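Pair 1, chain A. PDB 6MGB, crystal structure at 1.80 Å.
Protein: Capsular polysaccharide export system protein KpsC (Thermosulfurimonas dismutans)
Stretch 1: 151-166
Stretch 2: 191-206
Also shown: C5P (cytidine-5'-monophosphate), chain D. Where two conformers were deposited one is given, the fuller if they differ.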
# COMPACT_ATOMS: atom_id res chain seq x y z
N TYR A 151 -27.14 -8.44 -3.51
CA TYR A 151 -26.74 -7.35 -2.63
C TYR A 151 -26.92 -6.01 -3.32
O TYR A 151 -27.44 -5.05 -2.72
CB TYR A 151 -25.28 -7.55 -2.20
CG TYR A 151 -24.83 -6.61 -1.10
CD1 TYR A 151 -24.92 -6.99 0.24
CD2 TYR A 151 -24.31 -5.36 -1.39
CE1 TYR A 151 -24.51 -6.14 1.25
CE2 TYR A 151 -23.89 -4.51 -0.39
CZ TYR A 151 -23.99 -4.90 0.93
OH TYR A 151 -23.58 -4.05 1.93
N PHE A 152 -26.51 -5.91 -4.58
CA PHE A 152 -26.62 -4.69 -5.36
C PHE A 152 -27.72 -4.83 -6.40
O PHE A 152 -27.90 -5.90 -7.00
CB PHE A 152 -25.30 -4.36 -6.07
CG PHE A 152 -24.20 -3.95 -5.13
CD1 PHE A 152 -24.26 -2.75 -4.45
CD2 PHE A 152 -23.09 -4.77 -4.94
CE1 PHE A 152 -23.25 -2.36 -3.59
CE2 PHE A 152 -22.08 -4.39 -4.08
CZ PHE A 152 -22.15 -3.19 -3.41
N THR A 153 -28.47 -3.75 -6.61
CA THR A 153 -29.50 -3.75 -7.63
C THR A 153 -28.86 -3.68 -9.02
O THR A 153 -27.97 -2.85 -9.24
CB THR A 153 -30.45 -2.56 -7.43
OG1 THR A 153 -31.07 -2.66 -6.14
CG2 THR A 153 -31.52 -2.53 -8.51
N PRO A 154 -29.26 -4.52 -9.96
CA PRO A 154 -28.67 -4.45 -11.31
C PRO A 154 -28.87 -3.08 -11.94
O PRO A 154 -29.95 -2.50 -11.89
CB PRO A 154 -29.42 -5.54 -12.08
CG PRO A 154 -29.88 -6.50 -11.04
CD PRO A 154 -30.17 -5.68 -9.82
N TYR A 155 -27.79 -2.57 -12.54
CA TYR A 155 -27.80 -1.36 -13.36
C TYR A 155 -28.14 -0.10 -12.57
O TYR A 155 -28.35 0.96 -13.17
CB TYR A 155 -28.76 -1.51 -14.54
CG TYR A 155 -28.56 -2.80 -15.30
CD1 TYR A 155 -29.47 -3.85 -15.20
CD2 TYR A 155 -27.45 -2.98 -16.12
CE1 TYR A 155 -29.29 -5.03 -15.89
CE2 TYR A 155 -27.26 -4.16 -16.81
CZ TYR A 155 -28.18 -5.18 -16.69
OH TYR A 155 -27.98 -6.35 -17.38
N ARG A 156 -28.18 -0.18 -11.25
CA ARG A 156 -28.45 0.99 -10.42
C ARG A 156 -27.18 1.84 -10.32
O ARG A 156 -26.10 1.32 -10.03
CB ARG A 156 -28.92 0.56 -9.04
CG ARG A 156 -29.37 1.70 -8.13
CD ARG A 156 -30.59 2.42 -8.68
NE ARG A 156 -31.18 3.32 -7.69
CZ ARG A 156 -32.17 3.00 -6.86
NH1 ARG A 156 -32.71 1.79 -6.87
NH2 ARG A 156 -32.62 3.91 -6.00
N GLU A 157 -27.32 3.14 -10.56
CA GLU A 157 -26.18 4.04 -10.47
C GLU A 157 -25.69 4.13 -9.03
O GLU A 157 -26.50 4.32 -8.11
CB GLU A 157 -26.54 5.43 -10.99
CG GLU A 157 -25.35 6.36 -11.15
CD GLU A 157 -25.76 7.80 -11.44
OE1 GLU A 157 -26.97 8.05 -11.64
OE2 GLU A 157 -24.88 8.68 -11.46
N ARG A 158 -24.39 3.99 -8.83
CA ARG A 158 -23.82 3.97 -7.49
C ARG A 158 -22.32 4.20 -7.57
O ARG A 158 -21.67 3.83 -8.56
CB ARG A 158 -24.11 2.64 -6.79
CG ARG A 158 -23.63 1.44 -7.59
CD ARG A 158 -23.83 0.12 -6.87
NE ARG A 158 -23.48 -1.00 -7.74
CZ ARG A 158 -24.36 -1.77 -8.38
NH1 ARG A 158 -25.67 -1.57 -8.26
NH2 ARG A 158 -23.92 -2.75 -9.15
N VAL A 159 -21.77 4.82 -6.52
CA VAL A 159 -20.34 5.06 -6.40
C VAL A 159 -19.88 4.54 -5.05
O VAL A 159 -20.68 4.32 -4.13
CB VAL A 159 -19.97 6.55 -6.56
CG1 VAL A 159 -20.50 7.08 -7.89
CG2 VAL A 159 -20.51 7.38 -5.40
N LEU A 160 -18.57 4.34 -4.92
CA LEU A 160 -17.97 3.77 -3.72
C LEU A 160 -16.95 4.74 -3.14
O LEU A 160 -16.08 5.23 -3.86
CB LEU A 160 -17.30 2.43 -4.02
CG LEU A 160 -16.71 1.71 -2.80
CD1 LEU A 160 -17.80 1.32 -1.82
CD2 LEU A 160 -15.92 0.48 -3.23
N LEU A 161 -17.08 5.01 -1.84
CA LEU A 161 -16.10 5.80 -1.09
C LEU A 161 -15.31 4.86 -0.19
O LEU A 161 -15.89 4.02 0.50
CB LEU A 161 -16.79 6.88 -0.25
CG LEU A 161 -17.25 8.16 -0.96
CD1 LEU A 161 -18.01 7.87 -2.25
CD2 LEU A 161 -18.12 8.98 -0.02
N ILE A 162 -13.98 5.00 -0.21
CA ILE A 162 -13.09 4.15 0.56
C ILE A 162 -12.74 4.87 1.85
O ILE A 162 -12.22 6.00 1.83
CB ILE A 162 -11.82 3.80 -0.24
CG1 ILE A 162 -12.19 3.05 -1.52
CG2 ILE A 162 -10.86 2.96 0.61
CD1 ILE A 162 -11.03 2.81 -2.47
N ASP A 163 -13.02 4.23 2.98
CA ASP A 163 -12.63 4.77 4.28
C ASP A 163 -11.28 4.19 4.68
O ASP A 163 -10.86 3.14 4.19
CB ASP A 163 -13.68 4.45 5.34
CG ASP A 163 -13.56 5.34 6.57
OD1 ASP A 163 -12.90 6.40 6.48
OD2 ASP A 163 -14.12 4.99 7.63
N GLN A 164 -10.59 4.89 5.58
CA GLN A 164 -9.27 4.49 6.03
C GLN A 164 -9.23 4.50 7.55
O GLN A 164 -10.21 4.87 8.22
CB GLN A 164 -8.19 5.41 5.43
CG GLN A 164 -7.97 5.16 3.95
CD GLN A 164 -7.11 6.23 3.30
OE1 GLN A 164 -7.59 7.00 2.47
NE2 GLN A 164 -5.84 6.26 3.67
N THR A 165 -8.10 4.07 8.11
CA THR A 165 -7.93 3.99 9.55
C THR A 165 -7.36 5.29 10.08
O THR A 165 -6.45 5.88 9.48
CB THR A 165 -6.99 2.84 9.93
OG1 THR A 165 -5.68 3.10 9.42
CG2 THR A 165 -7.50 1.52 9.36
N TYR A 166 -7.88 5.74 11.21
CA TYR A 166 -7.35 6.96 11.81
C TYR A 166 -5.90 6.74 12.22
O TYR A 166 -5.53 5.70 12.76
CB TYR A 166 -8.19 7.38 13.02
CG TYR A 166 -7.80 8.76 13.49
CD1 TYR A 166 -8.47 9.88 13.03
CD2 TYR A 166 -6.74 8.93 14.35
CE1 TYR A 166 -8.10 11.15 13.45
CE2 TYR A 166 -6.36 10.19 14.77
CZ TYR A 166 -7.04 11.29 14.31
OH TYR A 166 -6.65 12.53 14.75
N GLU A 191 -21.32 15.56 -7.26
CA GLU A 191 -21.03 15.08 -8.60
C GLU A 191 -21.96 13.97 -9.06
O GLU A 191 -22.14 13.78 -10.26
CB GLU A 191 -19.58 14.59 -8.67
CG GLU A 191 -19.24 13.80 -9.92
CD GLU A 191 -19.51 14.58 -11.19
OE1 GLU A 191 -19.57 15.82 -11.13
OE2 GLU A 191 -19.67 13.94 -12.26
N ASN A 192 -22.58 13.23 -8.13
CA ASN A 192 -23.38 12.05 -8.46
C ASN A 192 -24.76 12.18 -7.83
O ASN A 192 -25.17 11.37 -7.00
CB ASN A 192 -22.67 10.79 -7.99
CG ASN A 192 -21.24 10.70 -8.47
OD1 ASN A 192 -20.97 10.23 -9.58
ND2 ASN A 192 -20.31 11.16 -7.64
N PRO A 193 -25.53 13.21 -8.22
CA PRO A 193 -26.83 13.44 -7.58
C PRO A 193 -27.79 12.26 -7.68
O PRO A 193 -28.57 12.03 -6.75
CB PRO A 193 -27.38 14.67 -8.32
CG PRO A 193 -26.60 14.74 -9.60
CD PRO A 193 -25.24 14.21 -9.27
N GLY A 194 -27.75 11.50 -8.77
CA GLY A 194 -28.68 10.41 -8.96
C GLY A 194 -28.20 9.05 -8.51
O GLY A 194 -28.91 8.06 -8.70
N ALA A 195 -27.01 8.97 -7.91
CA ALA A 195 -26.39 7.70 -7.58
C ALA A 195 -26.59 7.35 -6.12
O ALA A 195 -26.75 8.22 -5.26
CB ALA A 195 -24.89 7.75 -7.88
N GLU A 196 -26.59 6.05 -5.84
CA GLU A 196 -26.49 5.56 -4.47
C GLU A 196 -25.05 5.70 -4.00
O GLU A 196 -24.11 5.52 -4.77
CB GLU A 196 -26.92 4.10 -4.39
CG GLU A 196 -28.37 3.86 -4.79
CD GLU A 196 -28.84 2.45 -4.50
OE1 GLU A 196 -28.07 1.50 -4.77
OE2 GLU A 196 -29.97 2.29 -4.00
N ILE A 197 -24.88 6.03 -2.72
CA ILE A 197 -23.57 6.29 -2.14
C ILE A 197 -23.26 5.16 -1.17
O ILE A 197 -24.01 4.93 -0.21
CB ILE A 197 -23.51 7.65 -1.44
CG1 ILE A 197 -23.91 8.77 -2.41
CG2 ILE A 197 -22.12 7.90 -0.87
CD1 ILE A 197 -23.11 8.82 -3.69
N TYR A 198 -22.15 4.46 -1.41
CA TYR A 198 -21.67 3.41 -0.52
C TYR A 198 -20.33 3.81 0.07
O TYR A 198 -19.47 4.37 -0.62
CB TYR A 198 -21.53 2.08 -1.26
CG TYR A 198 -22.85 1.46 -1.67
CD1 TYR A 198 -23.48 1.83 -2.84
CD2 TYR A 198 -23.45 0.48 -0.88
CE1 TYR A 198 -24.68 1.26 -3.22
CE2 TYR A 198 -24.65 -0.09 -1.24
CZ TYR A 198 -25.26 0.30 -2.42
OH TYR A 198 -26.46 -0.27 -2.79
N VAL A 199 -20.15 3.51 1.36
CA VAL A 199 -18.90 3.74 2.07
C VAL A 199 -18.41 2.39 2.58
O VAL A 199 -19.15 1.68 3.28
CB VAL A 199 -19.08 4.72 3.24
CG1 VAL A 199 -17.80 4.84 4.06
CG2 VAL A 199 -19.51 6.09 2.73
N LYS A 200 -17.17 2.04 2.24
CA LYS A 200 -16.57 0.79 2.68
C LYS A 200 -15.66 1.07 3.87
O LYS A 200 -14.64 1.77 3.73
CB LYS A 200 -15.80 0.11 1.54
CG LYS A 200 -15.07 -1.16 1.96
CD LYS A 200 -15.98 -2.11 2.72
CE LYS A 200 -15.35 -3.48 2.94
NZ LYS A 200 -14.00 -3.39 3.55
N VAL A 201 -16.02 0.53 5.03
CA VAL A 201 -15.20 0.70 6.22
C VAL A 201 -13.97 -0.19 6.13
O VAL A 201 -14.01 -1.30 5.57
CB VAL A 201 -16.03 0.37 7.48
CG1 VAL A 201 -15.16 0.41 8.73
CG2 VAL A 201 -17.19 1.35 7.61
N HIS A 202 -12.86 0.29 6.69
CA HIS A 202 -11.60 -0.43 6.62
C HIS A 202 -11.65 -1.69 7.48
O HIS A 202 -12.23 -1.67 8.57
CB HIS A 202 -10.46 0.49 7.08
CG HIS A 202 -9.09 -0.02 6.77
ND1 HIS A 202 -8.50 -1.03 7.49
CD2 HIS A 202 -8.19 0.35 5.84
CE1 HIS A 202 -7.29 -1.27 7.01
NE2 HIS A 202 -7.08 -0.44 6.00
N PRO A 203 -11.06 -2.80 7.03
CA PRO A 203 -11.16 -4.04 7.82
C PRO A 203 -10.62 -3.91 9.24
O PRO A 203 -11.19 -4.52 10.16
CB PRO A 203 -10.35 -5.05 7.00
CG PRO A 203 -9.54 -4.23 6.04
CD PRO A 203 -10.37 -3.03 5.75
N GLU A 204 -9.54 -3.16 9.45
CA GLU A 204 -9.02 -2.97 10.80
C GLU A 204 -10.02 -2.24 11.69
O GLU A 204 -10.00 -2.40 12.91
CB GLU A 204 -7.70 -2.22 10.76
CG GLU A 204 -6.54 -3.04 10.22
CD GLU A 204 -5.26 -2.23 10.09
OE1 GLU A 204 -5.11 -1.24 10.83
OE2 GLU A 204 -4.41 -2.59 9.25
N VAL A 205 -10.90 -1.43 11.09
CA VAL A 205 -11.95 -0.77 11.86
C VAL A 205 -13.11 -1.73 12.10
O VAL A 205 -13.74 -1.69 13.16
CB VAL A 205 -12.40 0.51 11.14
CG1 VAL A 205 -13.63 1.12 11.83
CG2 VAL A 205 -11.27 1.53 11.11
N ILE A 206 -13.41 -2.58 11.12
CA ILE A 206 -14.46 -3.58 11.30
C ILE A 206 -14.15 -4.48 12.48
O ILE A 206 -15.01 -4.76 13.32
CB ILE A 206 -14.64 -4.39 10.00
CG1 ILE A 206 -15.17 -3.49 8.88
CG2 ILE A 206 -15.59 -5.57 10.23
CD1 ILE A 206 -15.26 -4.15 7.52
O3P C5P D . -4.00 1.56 2.39
P C5P D . -5.03 0.98 3.33
O1P C5P D . -6.20 1.96 3.45
O2P C5P D . -4.59 0.58 4.72
O5' C5P D . -5.59 -0.32 2.60
C5' C5P D . -4.93 -1.57 2.70
C4' C5P D . -5.73 -2.65 2.03
O4' C5P D . -6.89 -2.96 2.85
C3' C5P D . -6.32 -2.28 0.67
O3' C5P D . -5.39 -2.47 -0.39
C2' C5P D . -7.54 -3.18 0.57
O2' C5P D . -7.19 -4.49 0.15
C1' C5P D . -8.01 -3.23 2.03
N1 C5P D . -9.06 -2.22 2.31
C2 C5P D . -10.50 -2.63 2.38
N3 C5P D . -11.55 -1.60 2.67
C4 C5P D . -11.18 -0.20 2.89
C5 C5P D . -9.75 0.20 2.83
C6 C5P D . -8.69 -0.83 2.54
O2 C5P D . -10.80 -3.75 2.19
N4 C5P D . -12.21 0.80 3.17
O HOH W 1 -27.76 -2.32 -1.54
O HOH W 2 -29.59 5.39 -7.98
O HOH W 3 -25.65 11.43 -10.93
O HOH W 4 -22.29 8.33 -11.07
O HOH W 5 -12.53 2.83 8.17

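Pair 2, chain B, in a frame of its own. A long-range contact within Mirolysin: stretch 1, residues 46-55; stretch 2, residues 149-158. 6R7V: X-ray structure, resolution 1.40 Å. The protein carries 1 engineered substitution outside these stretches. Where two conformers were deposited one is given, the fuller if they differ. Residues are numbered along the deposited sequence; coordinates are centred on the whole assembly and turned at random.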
# COMPACT_ATOMS: atom_id res chain seq x y z
N LEU B 46 -13.30 7.84 1.58
CA LEU B 46 -13.33 7.53 0.16
C LEU B 46 -12.05 8.04 -0.50
O LEU B 46 -11.70 9.21 -0.36
CB LEU B 46 -14.58 8.17 -0.48
CG LEU B 46 -14.71 8.07 -2.01
CD1 LEU B 46 -14.72 6.62 -2.48
CD2 LEU B 46 -16.01 8.76 -2.45
N ILE B 47 -11.43 7.17 -1.29
CA ILE B 47 -10.20 7.50 -1.98
C ILE B 47 -10.42 7.49 -3.49
O ILE B 47 -10.56 6.41 -4.05
CB ILE B 47 -9.09 6.46 -1.64
CG1 ILE B 47 -8.87 6.26 -0.13
CG2 ILE B 47 -7.76 6.79 -2.37
CD1 ILE B 47 -8.36 7.33 0.59
N PRO B 48 -10.38 8.66 -4.16
CA PRO B 48 -10.40 8.68 -5.65
C PRO B 48 -9.09 8.16 -6.18
O PRO B 48 -8.03 8.54 -5.68
CB PRO B 48 -10.53 10.19 -5.98
CG PRO B 48 -10.98 10.86 -4.68
CD PRO B 48 -10.27 10.03 -3.61
N VAL B 49 -9.14 7.26 -7.17
CA VAL B 49 -7.95 6.63 -7.69
C VAL B 49 -7.77 6.93 -9.16
O VAL B 49 -8.73 6.90 -9.93
CB VAL B 49 -8.05 5.08 -7.49
CG1 VAL B 49 -6.86 4.34 -8.12
CG2 VAL B 49 -8.18 4.72 -6.01
N VAL B 50 -6.54 7.15 -9.57
CA VAL B 50 -6.17 7.17 -10.98
C VAL B 50 -5.08 6.13 -11.18
O VAL B 50 -4.10 6.06 -10.40
CB VAL B 50 -5.77 8.57 -11.50
CG1 VAL B 50 -4.61 9.19 -10.69
CG2 VAL B 50 -5.45 8.54 -12.99
N VAL B 51 -5.30 5.26 -12.16
CA VAL B 51 -4.30 4.23 -12.52
C VAL B 51 -3.60 4.66 -13.79
O VAL B 51 -4.26 4.86 -14.83
CB VAL B 51 -4.97 2.86 -12.68
CG1 VAL B 51 -3.93 1.79 -13.05
CG2 VAL B 51 -5.67 2.47 -11.37
N HIS B 52 -2.27 4.79 -13.71
CA HIS B 52 -1.44 5.17 -14.85
C HIS B 52 -0.77 3.95 -15.40
O HIS B 52 0.19 3.48 -14.79
CB HIS B 52 -0.37 6.20 -14.48
CG HIS B 52 -0.88 7.42 -13.79
ND1 HIS B 52 -1.59 8.38 -14.47
CD2 HIS B 52 -0.73 7.82 -12.50
CE1 HIS B 52 -1.88 9.33 -13.58
NE2 HIS B 52 -1.36 9.04 -12.38
N VAL B 53 -1.25 3.44 -16.56
CA VAL B 53 -0.58 2.30 -17.21
C VAL B 53 0.50 2.87 -18.11
O VAL B 53 0.20 3.67 -19.01
CB VAL B 53 -1.56 1.40 -17.99
CG1 VAL B 53 -0.84 0.20 -18.61
CG2 VAL B 53 -2.71 0.94 -17.10
N VAL B 54 1.77 2.50 -17.83
CA VAL B 54 2.91 2.99 -18.61
C VAL B 54 3.49 1.75 -19.27
O VAL B 54 3.92 0.83 -18.58
CB VAL B 54 3.92 3.74 -17.69
CG1 VAL B 54 5.09 4.26 -18.51
CG2 VAL B 54 3.23 4.89 -16.92
N TYR B 55 3.44 1.69 -20.61
CA TYR B 55 3.75 0.45 -21.29
C TYR B 55 4.70 0.62 -22.43
O TYR B 55 4.58 1.56 -23.22
CB TYR B 55 2.42 -0.21 -21.77
CG TYR B 55 1.64 0.58 -22.81
CD1 TYR B 55 0.76 1.59 -22.43
CD2 TYR B 55 1.78 0.30 -24.16
CE1 TYR B 55 0.09 2.36 -23.37
CE2 TYR B 55 1.11 1.06 -25.12
CZ TYR B 55 0.25 2.07 -24.71
OH TYR B 55 -0.44 2.80 -25.66
N ARG B 149 -2.99 15.69 -3.70
CA ARG B 149 -3.80 16.06 -2.54
C ARG B 149 -5.20 15.49 -2.71
O ARG B 149 -5.94 15.38 -1.74
CB ARG B 149 -3.91 17.59 -2.42
CG ARG B 149 -2.58 18.31 -2.38
CD ARG B 149 -2.74 19.82 -2.30
NE ARG B 149 -3.43 20.28 -1.08
CZ ARG B 149 -2.90 20.25 0.14
NH1 ARG B 149 -1.69 19.72 0.33
NH2 ARG B 149 -3.57 20.73 1.17
N ARG B 150 -5.60 15.18 -3.96
CA ARG B 150 -6.95 14.76 -4.26
C ARG B 150 -7.08 13.34 -4.78
O ARG B 150 -8.17 12.77 -4.67
CB ARG B 150 -7.56 15.71 -5.28
CG ARG B 150 -7.75 17.10 -4.66
CD ARG B 150 -8.34 18.10 -5.61
NE ARG B 150 -7.85 19.43 -5.25
CZ ARG B 150 -8.18 20.55 -5.87
NH1 ARG B 150 -9.03 20.53 -6.88
NH2 ARG B 150 -7.66 21.70 -5.48
N TYR B 151 -6.04 12.80 -5.40
CA TYR B 151 -6.10 11.46 -5.97
C TYR B 151 -5.01 10.59 -5.44
O TYR B 151 -3.88 11.04 -5.25
CB TYR B 151 -5.89 11.51 -7.52
CG TYR B 151 -6.82 12.44 -8.27
CD1 TYR B 151 -7.99 11.95 -8.87
CD2 TYR B 151 -6.49 13.78 -8.49
CE1 TYR B 151 -8.81 12.78 -9.62
CE2 TYR B 151 -7.28 14.60 -9.28
CZ TYR B 151 -8.45 14.10 -9.83
OH TYR B 151 -9.25 14.94 -10.57
N LEU B 152 -5.34 9.30 -5.27
CA LEU B 152 -4.30 8.28 -5.09
C LEU B 152 -3.88 7.87 -6.49
O LEU B 152 -4.69 7.37 -7.28
CB LEU B 152 -4.78 7.06 -4.29
CG LEU B 152 -3.97 5.74 -4.45
CD1 LEU B 152 -2.52 5.88 -3.92
CD2 LEU B 152 -4.62 4.59 -3.71
N ASN B 153 -2.59 8.08 -6.78
CA ASN B 153 -1.99 7.70 -8.05
C ASN B 153 -1.34 6.33 -7.95
O ASN B 153 -0.48 6.12 -7.07
CB ASN B 153 -0.91 8.71 -8.45
CG ASN B 153 -1.44 10.05 -8.83
OD1 ASN B 153 -1.56 10.39 -10.02
ND2 ASN B 153 -1.78 10.85 -7.85
N ILE B 154 -1.78 5.40 -8.80
CA ILE B 154 -1.22 4.06 -8.86
C ILE B 154 -0.60 3.87 -10.22
O ILE B 154 -1.35 3.86 -11.22
CB ILE B 154 -2.27 2.97 -8.61
CG1 ILE B 154 -3.01 3.15 -7.26
CG2 ILE B 154 -1.57 1.60 -8.70
CD1 ILE B 154 -4.12 2.04 -7.01
N TRP B 155 0.73 3.78 -10.30
CA TRP B 155 1.40 3.58 -11.58
C TRP B 155 1.59 2.09 -11.78
O TRP B 155 1.94 1.40 -10.80
CB TRP B 155 2.75 4.30 -11.61
CG TRP B 155 2.67 5.77 -11.71
CD1 TRP B 155 2.79 6.51 -12.85
CD2 TRP B 155 2.64 6.72 -10.62
NE1 TRP B 155 2.75 7.86 -12.56
CE2 TRP B 155 2.63 8.01 -11.19
CE3 TRP B 155 2.55 6.59 -9.22
CZ2 TRP B 155 2.62 9.17 -10.40
CZ3 TRP B 155 2.50 7.74 -8.44
CH2 TRP B 155 2.58 9.01 -9.03
N VAL B 156 1.33 1.59 -13.00
CA VAL B 156 1.51 0.18 -13.33
C VAL B 156 2.53 0.10 -14.45
O VAL B 156 2.35 0.80 -15.46
CB VAL B 156 0.17 -0.45 -13.74
CG1 VAL B 156 0.35 -1.92 -14.11
CG2 VAL B 156 -0.87 -0.28 -12.62
N CYS B 157 3.64 -0.61 -14.24
CA CYS B 157 4.72 -0.60 -15.21
C CYS B 157 5.59 -1.84 -15.05
O CYS B 157 5.39 -2.63 -14.10
CB CYS B 157 5.55 0.66 -15.03
SG CYS B 157 6.49 0.70 -13.48
N ASN B 158 6.61 -1.94 -15.90
CA ASN B 158 7.61 -3.00 -15.74
C ASN B 158 8.68 -2.56 -14.74
O ASN B 158 9.46 -1.67 -15.04
CB ASN B 158 8.25 -3.32 -17.07
CG ASN B 158 9.28 -4.40 -16.95
OD1 ASN B 158 9.14 -5.30 -16.10
ND2 ASN B 158 10.33 -4.33 -17.77
O HOH W 6 6.45 -0.31 -18.18

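Both pairs are two neighbouring parallel strands, and over 14 central residues their N, CA and C atoms superpose with an RMSD of 0.6 Å. In pair 1, strand 158-162 runs beside strand 196-200, with axes 4.7 Å apart at closest approach and a signed crossing angle of -26°; in pair 2, strand 46-55 runs beside 152-157 at 4.6 Å and -21°. The register is the same: the bridges R158(A)–E196(A) through I162(A)–K200(A) fall on V49(B)–L152(B) through V53(B)–V156(B).

The hydrogen-bond ladder matches rung for rung. Pair 1 starts with E196(A) N to E157(A) O at 2.9 Å, and pair 2 with L152(B) N to P48(B) O at 2.8 Å. It ends with D163(A) N to K200(A) O at 3.0 Å and V54(B) N to V156(B) O, also 3.0 Å. Each ladder has six backbone bonds, with N-H...O angles of 155° or more. P48(B) has no amide hydrogen to give, but its position, like that of E157(A), contributes its carbonyl to the rung, so proline costs the ladder nothing here.

On the face carrying V159(A), L161(A), I197(A) and V199(A), the side chains differ in chemistry more than in position, V199(A) and W155(B) excepted. Here pair 1 is aliphatic: V159(A) CG2 lies 3.4 Å from I197(A) CD1, and L161(A) CD2 lies 4.2 Å from I197(A) CG2. In pair 2 the matching positions are V50(B), H52(B), N153(B) and W155(B). The side-chain centres of I197(A) and N153(B) differ by just 0.3 Å, yet the contact changes in kind: H52(B) NE2 donates to N153(B) OD1 at 2.7 Å and 172°, a diagonal bond where L161(A) meets I197(A) through carbon alone. W155(B), at the position of V199(A), fills space with an indole; H52(B) CD2 lies over one face of its ring, 3.5 Å from W155(B) NE1, with the ring planes oblique at 34°.

The other face reverses the pattern. Pair 2 packs it with V49(B), V51(B), L152(B), I154(B) and V156(B); V49(B) CG1 is 3.7 Å from I154(B) CD1, and V51(B) CG1 is 3.7 Å from V156(B) CG2. Pair 1 places R158(A), L160(A), E196(A), Y198(A) and K200(A) at these positions. Y198(A), where pair 2 has I154(B), receives the edge of F152(A) on its ring face, with centroids 5.0 Å apart and planes at 73°, while L160(A) CD1 packs 3.8 Å from Y198(A) CB. The ends of R158(A) and K200(A) lead away from the other stretch: R158(A) NH1 donates to T153(A) O at 2.8 Å, and K200(A) NZ donates to V201(A) O at 2.9 Å and to C5P N3 at 3.2 Å.

At the start of the ladder, I47(B) CG2 packs 3.6 Å from L152(B) CB; the matching R156(A) and E196(A) instead form a long salt bridge, R156(A) NH2 to E196(A) OE2 at 3.7 Å, with the oxygen well out of the guanidinium plane.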